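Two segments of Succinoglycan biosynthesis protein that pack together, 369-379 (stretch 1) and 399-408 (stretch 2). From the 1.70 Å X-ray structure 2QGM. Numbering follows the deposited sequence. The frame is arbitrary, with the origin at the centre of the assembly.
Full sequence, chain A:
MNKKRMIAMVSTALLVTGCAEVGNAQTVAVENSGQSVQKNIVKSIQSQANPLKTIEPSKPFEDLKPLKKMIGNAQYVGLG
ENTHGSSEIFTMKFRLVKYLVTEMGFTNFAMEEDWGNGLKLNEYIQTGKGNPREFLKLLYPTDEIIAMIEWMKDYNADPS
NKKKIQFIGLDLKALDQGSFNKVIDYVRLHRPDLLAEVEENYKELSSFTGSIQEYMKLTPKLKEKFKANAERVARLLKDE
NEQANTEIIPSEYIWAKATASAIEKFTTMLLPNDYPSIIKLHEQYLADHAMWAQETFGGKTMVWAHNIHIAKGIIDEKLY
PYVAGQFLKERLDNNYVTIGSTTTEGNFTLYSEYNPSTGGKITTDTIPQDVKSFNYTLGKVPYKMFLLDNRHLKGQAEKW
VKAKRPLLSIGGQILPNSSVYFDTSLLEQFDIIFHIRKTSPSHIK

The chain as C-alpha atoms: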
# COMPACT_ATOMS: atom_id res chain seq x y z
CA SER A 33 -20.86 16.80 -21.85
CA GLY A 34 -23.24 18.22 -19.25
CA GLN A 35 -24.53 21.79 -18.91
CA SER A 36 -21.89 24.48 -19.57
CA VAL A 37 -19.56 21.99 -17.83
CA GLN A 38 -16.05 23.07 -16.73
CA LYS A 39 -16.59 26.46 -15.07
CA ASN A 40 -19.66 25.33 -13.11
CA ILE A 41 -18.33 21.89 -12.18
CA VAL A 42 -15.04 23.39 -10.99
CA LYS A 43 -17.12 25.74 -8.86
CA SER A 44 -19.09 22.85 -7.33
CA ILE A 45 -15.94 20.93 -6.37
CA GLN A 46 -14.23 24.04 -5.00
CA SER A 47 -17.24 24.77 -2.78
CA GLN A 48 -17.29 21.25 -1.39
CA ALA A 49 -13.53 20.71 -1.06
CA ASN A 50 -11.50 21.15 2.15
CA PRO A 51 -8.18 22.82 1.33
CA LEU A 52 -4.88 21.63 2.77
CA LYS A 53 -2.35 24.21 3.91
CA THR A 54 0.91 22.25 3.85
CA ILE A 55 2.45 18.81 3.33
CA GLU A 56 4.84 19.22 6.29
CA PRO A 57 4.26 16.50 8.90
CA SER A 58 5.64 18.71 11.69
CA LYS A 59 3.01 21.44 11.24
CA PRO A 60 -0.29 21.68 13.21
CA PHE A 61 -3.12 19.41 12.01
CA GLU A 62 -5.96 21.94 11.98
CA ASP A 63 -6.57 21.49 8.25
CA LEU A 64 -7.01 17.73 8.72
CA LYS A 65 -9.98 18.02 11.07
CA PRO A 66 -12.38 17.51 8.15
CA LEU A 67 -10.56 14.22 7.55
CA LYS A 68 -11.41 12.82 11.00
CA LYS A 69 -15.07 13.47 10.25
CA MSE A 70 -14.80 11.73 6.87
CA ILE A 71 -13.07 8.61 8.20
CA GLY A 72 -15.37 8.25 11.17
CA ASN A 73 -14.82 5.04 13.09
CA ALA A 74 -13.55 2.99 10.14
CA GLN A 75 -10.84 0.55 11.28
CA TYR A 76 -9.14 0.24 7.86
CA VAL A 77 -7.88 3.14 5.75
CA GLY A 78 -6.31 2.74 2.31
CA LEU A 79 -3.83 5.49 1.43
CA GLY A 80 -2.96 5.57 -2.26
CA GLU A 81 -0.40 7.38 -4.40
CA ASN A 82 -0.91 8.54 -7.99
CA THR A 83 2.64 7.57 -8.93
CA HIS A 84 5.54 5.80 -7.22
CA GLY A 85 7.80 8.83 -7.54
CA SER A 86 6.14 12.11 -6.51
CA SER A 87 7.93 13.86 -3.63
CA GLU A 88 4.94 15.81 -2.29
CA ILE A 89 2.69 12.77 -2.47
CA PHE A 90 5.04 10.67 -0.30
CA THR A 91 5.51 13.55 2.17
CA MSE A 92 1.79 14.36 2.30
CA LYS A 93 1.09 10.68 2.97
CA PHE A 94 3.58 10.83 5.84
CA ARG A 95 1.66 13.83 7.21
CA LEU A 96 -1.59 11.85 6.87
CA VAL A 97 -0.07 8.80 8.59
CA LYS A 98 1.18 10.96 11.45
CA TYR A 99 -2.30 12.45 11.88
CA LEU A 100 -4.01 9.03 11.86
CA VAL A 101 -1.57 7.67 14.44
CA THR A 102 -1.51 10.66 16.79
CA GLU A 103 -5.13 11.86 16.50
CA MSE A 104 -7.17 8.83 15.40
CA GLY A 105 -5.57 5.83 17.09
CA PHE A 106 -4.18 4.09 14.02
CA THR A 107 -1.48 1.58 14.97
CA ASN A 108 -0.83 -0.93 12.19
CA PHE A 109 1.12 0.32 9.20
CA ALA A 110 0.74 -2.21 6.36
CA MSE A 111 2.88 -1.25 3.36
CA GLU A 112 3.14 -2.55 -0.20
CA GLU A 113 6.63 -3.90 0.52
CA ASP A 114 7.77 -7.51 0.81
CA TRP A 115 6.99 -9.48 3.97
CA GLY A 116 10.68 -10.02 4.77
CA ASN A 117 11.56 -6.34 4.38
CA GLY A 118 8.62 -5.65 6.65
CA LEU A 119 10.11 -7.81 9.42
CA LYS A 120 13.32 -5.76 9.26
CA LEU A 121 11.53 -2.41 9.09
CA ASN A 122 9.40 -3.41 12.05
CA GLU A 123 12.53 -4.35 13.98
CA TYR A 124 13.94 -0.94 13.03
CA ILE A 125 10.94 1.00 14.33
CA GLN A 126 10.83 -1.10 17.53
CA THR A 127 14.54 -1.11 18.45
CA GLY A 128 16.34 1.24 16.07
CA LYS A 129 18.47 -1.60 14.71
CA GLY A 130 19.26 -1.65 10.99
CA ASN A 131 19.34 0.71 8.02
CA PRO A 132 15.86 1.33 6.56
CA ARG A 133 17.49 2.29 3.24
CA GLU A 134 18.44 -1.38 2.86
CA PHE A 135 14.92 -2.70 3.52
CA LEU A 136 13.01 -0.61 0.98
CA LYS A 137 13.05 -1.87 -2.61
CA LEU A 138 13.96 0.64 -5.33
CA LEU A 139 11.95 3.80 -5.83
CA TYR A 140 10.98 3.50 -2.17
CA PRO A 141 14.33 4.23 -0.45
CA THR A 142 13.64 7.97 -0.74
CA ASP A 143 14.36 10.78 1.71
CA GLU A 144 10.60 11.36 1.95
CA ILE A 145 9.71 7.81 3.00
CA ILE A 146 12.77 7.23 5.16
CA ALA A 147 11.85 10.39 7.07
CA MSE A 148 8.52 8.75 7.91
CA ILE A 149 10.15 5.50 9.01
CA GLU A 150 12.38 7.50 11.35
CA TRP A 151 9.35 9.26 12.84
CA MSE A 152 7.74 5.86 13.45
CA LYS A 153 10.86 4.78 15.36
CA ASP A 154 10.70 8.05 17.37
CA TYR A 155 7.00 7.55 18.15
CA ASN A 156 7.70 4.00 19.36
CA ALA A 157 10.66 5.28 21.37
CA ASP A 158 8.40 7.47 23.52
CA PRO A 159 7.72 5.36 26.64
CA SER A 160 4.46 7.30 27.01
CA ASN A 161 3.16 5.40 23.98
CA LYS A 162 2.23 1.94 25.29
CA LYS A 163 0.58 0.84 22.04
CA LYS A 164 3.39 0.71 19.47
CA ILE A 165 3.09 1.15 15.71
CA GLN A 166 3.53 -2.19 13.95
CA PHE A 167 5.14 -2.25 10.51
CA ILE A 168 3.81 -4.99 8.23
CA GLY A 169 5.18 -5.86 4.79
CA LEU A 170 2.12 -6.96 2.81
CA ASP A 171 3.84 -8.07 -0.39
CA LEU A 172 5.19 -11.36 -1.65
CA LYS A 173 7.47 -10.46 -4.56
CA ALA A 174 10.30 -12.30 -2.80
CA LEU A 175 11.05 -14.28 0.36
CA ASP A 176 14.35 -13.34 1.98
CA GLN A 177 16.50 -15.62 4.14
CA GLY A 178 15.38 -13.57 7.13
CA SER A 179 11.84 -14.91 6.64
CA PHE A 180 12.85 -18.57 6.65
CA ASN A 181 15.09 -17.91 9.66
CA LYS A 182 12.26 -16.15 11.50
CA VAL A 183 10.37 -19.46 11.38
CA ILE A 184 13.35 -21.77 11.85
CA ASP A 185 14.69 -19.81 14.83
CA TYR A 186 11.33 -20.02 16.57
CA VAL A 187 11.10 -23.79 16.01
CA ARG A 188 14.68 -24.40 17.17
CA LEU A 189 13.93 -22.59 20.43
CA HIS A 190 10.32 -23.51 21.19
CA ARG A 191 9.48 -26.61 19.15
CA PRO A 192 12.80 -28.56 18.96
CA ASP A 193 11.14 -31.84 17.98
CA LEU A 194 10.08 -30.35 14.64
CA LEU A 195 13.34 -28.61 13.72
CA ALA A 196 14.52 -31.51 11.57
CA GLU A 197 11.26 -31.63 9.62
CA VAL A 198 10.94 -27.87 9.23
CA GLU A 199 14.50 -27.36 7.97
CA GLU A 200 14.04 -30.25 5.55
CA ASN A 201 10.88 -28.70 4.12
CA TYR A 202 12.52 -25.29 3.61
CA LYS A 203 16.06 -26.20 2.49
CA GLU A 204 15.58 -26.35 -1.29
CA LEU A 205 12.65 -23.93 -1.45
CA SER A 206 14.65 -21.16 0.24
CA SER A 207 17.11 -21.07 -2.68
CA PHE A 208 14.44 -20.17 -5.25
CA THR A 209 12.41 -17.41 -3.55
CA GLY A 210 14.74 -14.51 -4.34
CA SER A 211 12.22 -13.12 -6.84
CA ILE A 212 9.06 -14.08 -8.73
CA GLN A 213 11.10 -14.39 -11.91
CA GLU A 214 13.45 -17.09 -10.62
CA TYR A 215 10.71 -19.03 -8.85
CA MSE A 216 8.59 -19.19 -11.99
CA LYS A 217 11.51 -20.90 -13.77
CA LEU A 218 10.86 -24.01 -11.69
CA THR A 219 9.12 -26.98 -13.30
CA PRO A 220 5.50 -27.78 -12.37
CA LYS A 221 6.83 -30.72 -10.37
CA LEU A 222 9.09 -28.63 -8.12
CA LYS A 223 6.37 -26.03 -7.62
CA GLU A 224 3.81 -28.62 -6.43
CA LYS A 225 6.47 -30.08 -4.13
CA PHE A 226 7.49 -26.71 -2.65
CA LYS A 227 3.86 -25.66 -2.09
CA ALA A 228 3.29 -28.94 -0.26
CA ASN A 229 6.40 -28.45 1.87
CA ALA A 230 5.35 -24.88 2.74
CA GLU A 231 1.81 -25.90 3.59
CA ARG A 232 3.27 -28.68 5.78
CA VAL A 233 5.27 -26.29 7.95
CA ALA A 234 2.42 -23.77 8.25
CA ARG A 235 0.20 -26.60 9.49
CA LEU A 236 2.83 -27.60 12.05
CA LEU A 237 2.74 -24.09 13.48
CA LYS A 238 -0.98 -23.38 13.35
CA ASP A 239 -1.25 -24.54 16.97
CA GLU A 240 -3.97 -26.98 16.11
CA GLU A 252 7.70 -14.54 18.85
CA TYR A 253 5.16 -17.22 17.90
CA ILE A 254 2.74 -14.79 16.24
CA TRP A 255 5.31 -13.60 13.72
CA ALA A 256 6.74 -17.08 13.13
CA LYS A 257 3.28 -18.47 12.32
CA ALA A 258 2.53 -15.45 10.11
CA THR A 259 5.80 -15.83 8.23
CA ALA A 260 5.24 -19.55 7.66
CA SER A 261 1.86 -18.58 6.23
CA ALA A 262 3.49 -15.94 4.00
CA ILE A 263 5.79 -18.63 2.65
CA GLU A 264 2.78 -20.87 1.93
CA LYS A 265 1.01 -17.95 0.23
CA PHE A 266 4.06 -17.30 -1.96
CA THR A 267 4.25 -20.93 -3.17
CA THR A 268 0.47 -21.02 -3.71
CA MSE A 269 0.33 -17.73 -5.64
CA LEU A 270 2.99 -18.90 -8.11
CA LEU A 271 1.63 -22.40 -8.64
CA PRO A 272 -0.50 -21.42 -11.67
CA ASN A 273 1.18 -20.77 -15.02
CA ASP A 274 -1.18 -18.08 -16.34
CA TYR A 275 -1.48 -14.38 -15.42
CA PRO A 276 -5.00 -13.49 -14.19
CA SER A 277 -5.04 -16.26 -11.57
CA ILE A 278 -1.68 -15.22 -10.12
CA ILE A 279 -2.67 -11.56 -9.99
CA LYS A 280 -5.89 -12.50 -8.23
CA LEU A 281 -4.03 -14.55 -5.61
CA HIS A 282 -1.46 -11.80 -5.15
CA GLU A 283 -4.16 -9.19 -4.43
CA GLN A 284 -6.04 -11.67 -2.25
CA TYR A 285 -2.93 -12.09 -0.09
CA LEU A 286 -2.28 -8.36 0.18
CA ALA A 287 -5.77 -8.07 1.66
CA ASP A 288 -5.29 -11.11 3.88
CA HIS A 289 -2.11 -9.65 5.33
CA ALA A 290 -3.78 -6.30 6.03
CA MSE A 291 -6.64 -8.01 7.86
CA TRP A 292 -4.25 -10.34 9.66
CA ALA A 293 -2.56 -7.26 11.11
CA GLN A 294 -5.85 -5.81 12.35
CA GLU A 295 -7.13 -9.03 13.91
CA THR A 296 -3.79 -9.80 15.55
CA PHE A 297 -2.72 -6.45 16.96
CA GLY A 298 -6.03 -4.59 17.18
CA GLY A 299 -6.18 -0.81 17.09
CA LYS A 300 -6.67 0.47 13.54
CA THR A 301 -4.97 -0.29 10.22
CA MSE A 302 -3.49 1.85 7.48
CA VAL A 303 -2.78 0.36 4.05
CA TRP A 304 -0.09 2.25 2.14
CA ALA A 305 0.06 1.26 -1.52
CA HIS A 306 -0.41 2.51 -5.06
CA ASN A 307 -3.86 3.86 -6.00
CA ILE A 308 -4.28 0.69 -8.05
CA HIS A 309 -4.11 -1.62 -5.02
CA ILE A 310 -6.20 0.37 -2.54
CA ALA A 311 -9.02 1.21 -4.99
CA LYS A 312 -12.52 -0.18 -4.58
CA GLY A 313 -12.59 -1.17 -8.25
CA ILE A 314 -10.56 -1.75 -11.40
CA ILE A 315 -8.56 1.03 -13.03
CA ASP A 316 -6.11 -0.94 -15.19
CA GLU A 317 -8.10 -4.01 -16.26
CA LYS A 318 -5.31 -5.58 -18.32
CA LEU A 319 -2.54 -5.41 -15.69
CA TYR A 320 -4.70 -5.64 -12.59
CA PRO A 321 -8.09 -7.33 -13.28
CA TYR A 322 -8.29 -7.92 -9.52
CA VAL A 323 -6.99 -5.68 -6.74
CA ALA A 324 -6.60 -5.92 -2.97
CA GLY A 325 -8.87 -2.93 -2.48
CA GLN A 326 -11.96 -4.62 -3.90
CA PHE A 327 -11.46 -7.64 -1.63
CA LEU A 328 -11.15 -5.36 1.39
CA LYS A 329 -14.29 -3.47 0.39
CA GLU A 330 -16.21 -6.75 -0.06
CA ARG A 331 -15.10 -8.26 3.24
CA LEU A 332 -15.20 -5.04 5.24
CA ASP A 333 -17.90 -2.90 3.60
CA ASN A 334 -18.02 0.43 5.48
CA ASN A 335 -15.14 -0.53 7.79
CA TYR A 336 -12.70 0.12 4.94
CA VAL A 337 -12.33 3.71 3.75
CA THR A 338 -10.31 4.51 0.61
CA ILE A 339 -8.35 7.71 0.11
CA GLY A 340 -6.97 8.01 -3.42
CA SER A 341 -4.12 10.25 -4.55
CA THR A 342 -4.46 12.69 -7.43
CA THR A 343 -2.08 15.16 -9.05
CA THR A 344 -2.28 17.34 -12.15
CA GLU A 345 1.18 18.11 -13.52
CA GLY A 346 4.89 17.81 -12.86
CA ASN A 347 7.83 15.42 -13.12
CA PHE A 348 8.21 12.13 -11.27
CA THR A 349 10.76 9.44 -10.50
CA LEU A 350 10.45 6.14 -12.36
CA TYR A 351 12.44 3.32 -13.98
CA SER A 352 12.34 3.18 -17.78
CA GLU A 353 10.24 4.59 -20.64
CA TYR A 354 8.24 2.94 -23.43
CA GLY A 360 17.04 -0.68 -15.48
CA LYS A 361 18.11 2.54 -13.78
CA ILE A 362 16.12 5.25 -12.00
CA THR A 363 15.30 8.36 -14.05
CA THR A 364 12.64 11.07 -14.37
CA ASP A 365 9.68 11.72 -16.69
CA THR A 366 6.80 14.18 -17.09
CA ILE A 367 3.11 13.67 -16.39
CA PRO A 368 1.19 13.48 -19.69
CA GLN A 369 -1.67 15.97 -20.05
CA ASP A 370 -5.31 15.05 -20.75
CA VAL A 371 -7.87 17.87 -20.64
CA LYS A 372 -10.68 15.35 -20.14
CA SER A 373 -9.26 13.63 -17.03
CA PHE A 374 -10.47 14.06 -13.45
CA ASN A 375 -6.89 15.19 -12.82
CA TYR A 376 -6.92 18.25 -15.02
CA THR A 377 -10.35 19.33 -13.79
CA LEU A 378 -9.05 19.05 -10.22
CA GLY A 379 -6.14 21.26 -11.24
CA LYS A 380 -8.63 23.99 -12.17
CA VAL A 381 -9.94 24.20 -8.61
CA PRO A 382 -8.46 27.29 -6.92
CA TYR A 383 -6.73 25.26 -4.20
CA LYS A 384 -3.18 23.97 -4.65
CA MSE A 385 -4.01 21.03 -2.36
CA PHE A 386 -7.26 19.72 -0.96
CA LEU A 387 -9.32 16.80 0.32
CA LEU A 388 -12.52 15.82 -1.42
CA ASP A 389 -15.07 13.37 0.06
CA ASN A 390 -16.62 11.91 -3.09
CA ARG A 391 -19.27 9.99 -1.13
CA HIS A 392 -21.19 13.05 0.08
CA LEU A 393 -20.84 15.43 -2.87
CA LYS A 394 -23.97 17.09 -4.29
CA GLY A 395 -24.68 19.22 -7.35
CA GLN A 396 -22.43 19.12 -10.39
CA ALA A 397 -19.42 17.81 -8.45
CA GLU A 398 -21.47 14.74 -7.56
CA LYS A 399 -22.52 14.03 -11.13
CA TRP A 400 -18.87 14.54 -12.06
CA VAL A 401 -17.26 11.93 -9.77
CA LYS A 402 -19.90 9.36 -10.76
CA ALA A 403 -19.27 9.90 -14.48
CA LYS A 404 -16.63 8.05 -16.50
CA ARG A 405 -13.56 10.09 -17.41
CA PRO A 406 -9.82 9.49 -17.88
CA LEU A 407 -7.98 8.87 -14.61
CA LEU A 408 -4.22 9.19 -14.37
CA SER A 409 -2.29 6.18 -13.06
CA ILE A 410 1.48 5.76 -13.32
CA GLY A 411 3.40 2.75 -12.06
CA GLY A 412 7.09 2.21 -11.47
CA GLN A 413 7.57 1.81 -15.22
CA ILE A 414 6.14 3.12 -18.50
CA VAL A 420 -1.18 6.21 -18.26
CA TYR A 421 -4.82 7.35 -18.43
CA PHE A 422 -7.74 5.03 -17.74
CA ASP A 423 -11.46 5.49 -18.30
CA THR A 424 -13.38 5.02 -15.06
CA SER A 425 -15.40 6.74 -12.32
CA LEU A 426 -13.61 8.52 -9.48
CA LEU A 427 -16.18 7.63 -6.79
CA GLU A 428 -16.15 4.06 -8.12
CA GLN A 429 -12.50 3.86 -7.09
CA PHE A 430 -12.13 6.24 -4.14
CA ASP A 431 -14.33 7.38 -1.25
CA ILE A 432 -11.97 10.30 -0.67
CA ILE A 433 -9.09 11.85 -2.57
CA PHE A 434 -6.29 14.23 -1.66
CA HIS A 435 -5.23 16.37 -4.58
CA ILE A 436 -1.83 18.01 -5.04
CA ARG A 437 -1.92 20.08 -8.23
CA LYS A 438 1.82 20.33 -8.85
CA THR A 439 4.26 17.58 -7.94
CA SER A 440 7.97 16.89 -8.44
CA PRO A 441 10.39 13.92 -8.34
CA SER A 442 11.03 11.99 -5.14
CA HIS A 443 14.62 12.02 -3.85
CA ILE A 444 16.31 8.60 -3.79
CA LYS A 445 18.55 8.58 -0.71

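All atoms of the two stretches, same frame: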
# COMPACT_ATOMS: atom_id res chain seq x y z
N GLN A 369 -0.46 15.17 -20.22
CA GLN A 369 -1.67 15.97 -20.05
C GLN A 369 -2.87 15.37 -20.79
O GLN A 369 -2.72 14.79 -21.87
CB GLN A 369 -1.40 17.39 -20.55
CG GLN A 369 -2.64 18.25 -20.74
CD GLN A 369 -2.34 19.51 -21.55
OE1 GLN A 369 -3.24 20.30 -21.83
NE2 GLN A 369 -1.08 19.69 -21.93
N ASP A 370 -4.05 15.51 -20.18
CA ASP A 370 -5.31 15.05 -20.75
C ASP A 370 -6.40 15.98 -20.21
O ASP A 370 -6.82 15.86 -19.06
CB ASP A 370 -5.62 13.61 -20.32
CG ASP A 370 -6.80 13.02 -21.08
OD1 ASP A 370 -7.81 13.73 -21.26
OD2 ASP A 370 -6.73 11.85 -21.51
N VAL A 371 -6.86 16.90 -21.05
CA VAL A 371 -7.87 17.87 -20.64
C VAL A 371 -9.23 17.30 -20.27
O VAL A 371 -10.11 18.03 -19.80
CB VAL A 371 -8.07 18.94 -21.73
CG1 VAL A 371 -6.73 19.52 -22.13
CG2 VAL A 371 -8.78 18.32 -22.93
N LYS A 372 -9.41 16.00 -20.47
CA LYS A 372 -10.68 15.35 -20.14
C LYS A 372 -10.64 14.61 -18.80
O LYS A 372 -11.68 14.28 -18.24
CB LYS A 372 -11.05 14.38 -21.26
CG LYS A 372 -12.08 14.93 -22.25
CD LYS A 372 -13.43 15.05 -21.58
CE LYS A 372 -14.54 15.25 -22.60
NZ LYS A 372 -15.89 15.33 -21.96
N SER A 373 -9.44 14.37 -18.29
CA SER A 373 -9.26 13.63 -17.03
C SER A 373 -9.76 14.32 -15.76
O SER A 373 -9.88 15.55 -15.70
CB SER A 373 -7.79 13.28 -16.85
OG SER A 373 -7.01 14.44 -16.61
N PHE A 374 -10.04 13.52 -14.74
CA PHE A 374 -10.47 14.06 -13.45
C PHE A 374 -9.33 14.94 -12.96
O PHE A 374 -9.55 15.98 -12.34
CB PHE A 374 -10.68 12.93 -12.43
CG PHE A 374 -11.83 12.03 -12.75
CD1 PHE A 374 -13.14 12.46 -12.58
CD2 PHE A 374 -11.61 10.73 -13.20
CE1 PHE A 374 -14.22 11.62 -12.85
CE2 PHE A 374 -12.67 9.87 -13.47
CZ PHE A 374 -13.98 10.32 -13.30
N ASN A 375 -8.11 14.50 -13.24
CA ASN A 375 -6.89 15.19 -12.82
C ASN A 375 -6.77 16.63 -13.28
O ASN A 375 -6.41 17.51 -12.50
CB ASN A 375 -5.68 14.39 -13.27
CG ASN A 375 -5.64 13.02 -12.65
OD1 ASN A 375 -5.06 12.83 -11.57
ND2 ASN A 375 -6.27 12.06 -13.30
N TYR A 376 -7.04 16.89 -14.55
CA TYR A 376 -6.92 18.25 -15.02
C TYR A 376 -8.05 19.14 -14.53
O TYR A 376 -7.85 20.34 -14.33
CB TYR A 376 -6.78 18.27 -16.55
CG TYR A 376 -5.31 18.24 -16.92
CD1 TYR A 376 -4.57 19.42 -16.94
CD2 TYR A 376 -4.64 17.04 -17.14
CE1 TYR A 376 -3.19 19.41 -17.14
CE2 TYR A 376 -3.26 17.01 -17.35
CZ TYR A 376 -2.55 18.20 -17.34
OH TYR A 376 -1.18 18.19 -17.50
N THR A 377 -9.22 18.55 -14.30
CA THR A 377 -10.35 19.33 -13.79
C THR A 377 -10.03 19.71 -12.35
O THR A 377 -10.32 20.82 -11.91
CB THR A 377 -11.66 18.51 -13.82
OG1 THR A 377 -12.00 18.19 -15.18
CG2 THR A 377 -12.80 19.31 -13.21
N LEU A 378 -9.41 18.79 -11.61
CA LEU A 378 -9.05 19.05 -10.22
C LEU A 378 -8.01 20.17 -10.16
O LEU A 378 -7.97 20.94 -9.20
CB LEU A 378 -8.49 17.78 -9.57
CG LEU A 378 -9.48 16.66 -9.25
CD1 LEU A 378 -8.71 15.41 -8.78
CD2 LEU A 378 -10.45 17.12 -8.18
N GLY A 379 -7.17 20.24 -11.19
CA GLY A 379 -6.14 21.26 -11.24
C GLY A 379 -6.71 22.66 -11.42
O GLY A 379 -6.05 23.65 -11.09
N LYS A 399 -22.28 14.65 -9.84
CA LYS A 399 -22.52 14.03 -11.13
C LYS A 399 -21.16 13.75 -11.79
O LYS A 399 -20.98 12.76 -12.49
CB LYS A 399 -23.34 14.99 -12.00
CG LYS A 399 -24.02 14.35 -13.20
CD LYS A 399 -24.87 15.38 -13.93
CE LYS A 399 -25.57 14.76 -15.12
NZ LYS A 399 -24.60 14.17 -16.08
N TRP A 400 -20.21 14.64 -11.51
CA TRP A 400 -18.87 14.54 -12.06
C TRP A 400 -18.08 13.31 -11.59
O TRP A 400 -17.55 12.58 -12.42
CB TRP A 400 -18.10 15.82 -11.72
CG TRP A 400 -16.65 15.82 -12.11
CD1 TRP A 400 -16.14 15.89 -13.38
CD2 TRP A 400 -15.52 15.79 -11.23
NE1 TRP A 400 -14.77 15.89 -13.34
CE2 TRP A 400 -14.36 15.83 -12.03
CE3 TRP A 400 -15.38 15.72 -9.83
CZ2 TRP A 400 -13.07 15.81 -11.48
CZ3 TRP A 400 -14.10 15.70 -9.29
CH2 TRP A 400 -12.97 15.75 -10.11
N VAL A 401 -18.01 13.08 -10.28
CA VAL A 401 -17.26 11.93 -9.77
C VAL A 401 -17.88 10.58 -10.13
O VAL A 401 -17.19 9.57 -10.17
CB VAL A 401 -17.12 11.98 -8.23
CG1 VAL A 401 -16.27 13.17 -7.82
CG2 VAL A 401 -18.48 12.05 -7.59
N LYS A 402 -19.18 10.58 -10.40
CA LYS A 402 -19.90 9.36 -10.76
C LYS A 402 -19.82 9.06 -12.26
O LYS A 402 -20.17 7.97 -12.71
CB LYS A 402 -21.37 9.46 -10.34
CG LYS A 402 -21.59 9.36 -8.83
CD LYS A 402 -23.06 9.54 -8.48
CE LYS A 402 -23.31 9.34 -6.99
NZ LYS A 402 -23.06 7.93 -6.57
N ALA A 403 -19.39 10.05 -13.03
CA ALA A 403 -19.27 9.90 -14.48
C ALA A 403 -17.95 9.23 -14.84
O ALA A 403 -17.03 9.18 -14.02
CB ALA A 403 -19.36 11.27 -15.14
N LYS A 404 -17.86 8.70 -16.05
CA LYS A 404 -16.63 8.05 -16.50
C LYS A 404 -15.75 9.03 -17.26
O LYS A 404 -16.19 9.65 -18.24
CB LYS A 404 -16.94 6.84 -17.38
CG LYS A 404 -17.53 5.65 -16.65
CD LYS A 404 -17.51 4.41 -17.53
CE LYS A 404 -18.17 3.22 -16.84
NZ LYS A 404 -17.56 2.93 -15.51
N ARG A 405 -14.52 9.19 -16.79
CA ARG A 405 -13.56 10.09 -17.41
C ARG A 405 -12.16 9.51 -17.24
O ARG A 405 -11.96 8.62 -16.41
CB ARG A 405 -13.61 11.46 -16.74
CG ARG A 405 -14.98 12.14 -16.73
CD ARG A 405 -15.29 12.81 -18.06
NE ARG A 405 -16.44 13.71 -17.96
CZ ARG A 405 -17.70 13.37 -18.21
NH1 ARG A 405 -18.00 12.13 -18.58
NH2 ARG A 405 -18.67 14.27 -18.08
N PRO A 406 -11.19 10.01 -18.01
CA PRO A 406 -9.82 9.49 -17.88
C PRO A 406 -9.27 9.74 -16.48
O PRO A 406 -9.48 10.82 -15.91
CB PRO A 406 -9.05 10.26 -18.95
CG PRO A 406 -10.10 10.52 -20.00
CD PRO A 406 -11.29 10.93 -19.15
N LEU A 407 -8.59 8.75 -15.93
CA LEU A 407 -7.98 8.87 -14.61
C LEU A 407 -6.52 8.52 -14.76
O LEU A 407 -6.18 7.46 -15.30
CB LEU A 407 -8.64 7.93 -13.60
CG LEU A 407 -8.02 7.92 -12.19
CD1 LEU A 407 -8.30 9.25 -11.50
CD2 LEU A 407 -8.59 6.78 -11.38
N LEU A 408 -5.65 9.40 -14.28
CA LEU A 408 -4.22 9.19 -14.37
C LEU A 408 -3.78 8.08 -13.43
O LEU A 408 -4.28 7.98 -12.32
CB LEU A 408 -3.48 10.46 -14.00
CG LEU A 408 -1.96 10.31 -13.89
CD1 LEU A 408 -1.39 10.10 -15.29
CD2 LEU A 408 -1.35 11.54 -13.21

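The main bump of stretch 1 is Phe374, in the first turn of helix 374-379; its ring (chi1 -68°, m) enters a hollow of stretch 2 and gives up 150 Å² of the 692 Å² buried on both sides together. Trp400 makes one wall: the Phe374 edge meets its face, with six-membered ring centroids 5.3 Å apart, planes at 74°, and Phe374 CD1 3.5 Å from Trp400 CZ2. Arg405 CB covers one Phe374 face, 3.8 Å from the ring centroid and 17° off its normal, so the arginine serves here through its aliphatic root. At the ring edge Phe374 CZ lies 3.3 Å from Ala403 O, a carbonyl buried without a polar partner.

A backbone hydrogen bond lies beside the inserted ring. Phe374 N donates to Pro406 O (3.0 Å, 154°), and Ser373 CA approaches that same oxygen at 3.0 Å. The nearest CA atoms of the two stretches are those of Ser373 and Pro406, 4.3 Å apart. Ser373 also caps the helix, its OG accepting from Tyr376 N at 3.2 Å. Pro406 offers a compact ring, whose CD sits 3.5 Å from Lys372 O.

The CA-to-CB bond of Trp400 (chi1 175°, t) points sideways, but the end of its side chain comes nearer to stretch 1, its indole contacting Leu378 CD2 through CH2 at 3.5 Å and Thr377 CB through CZ2 at 3.8 Å.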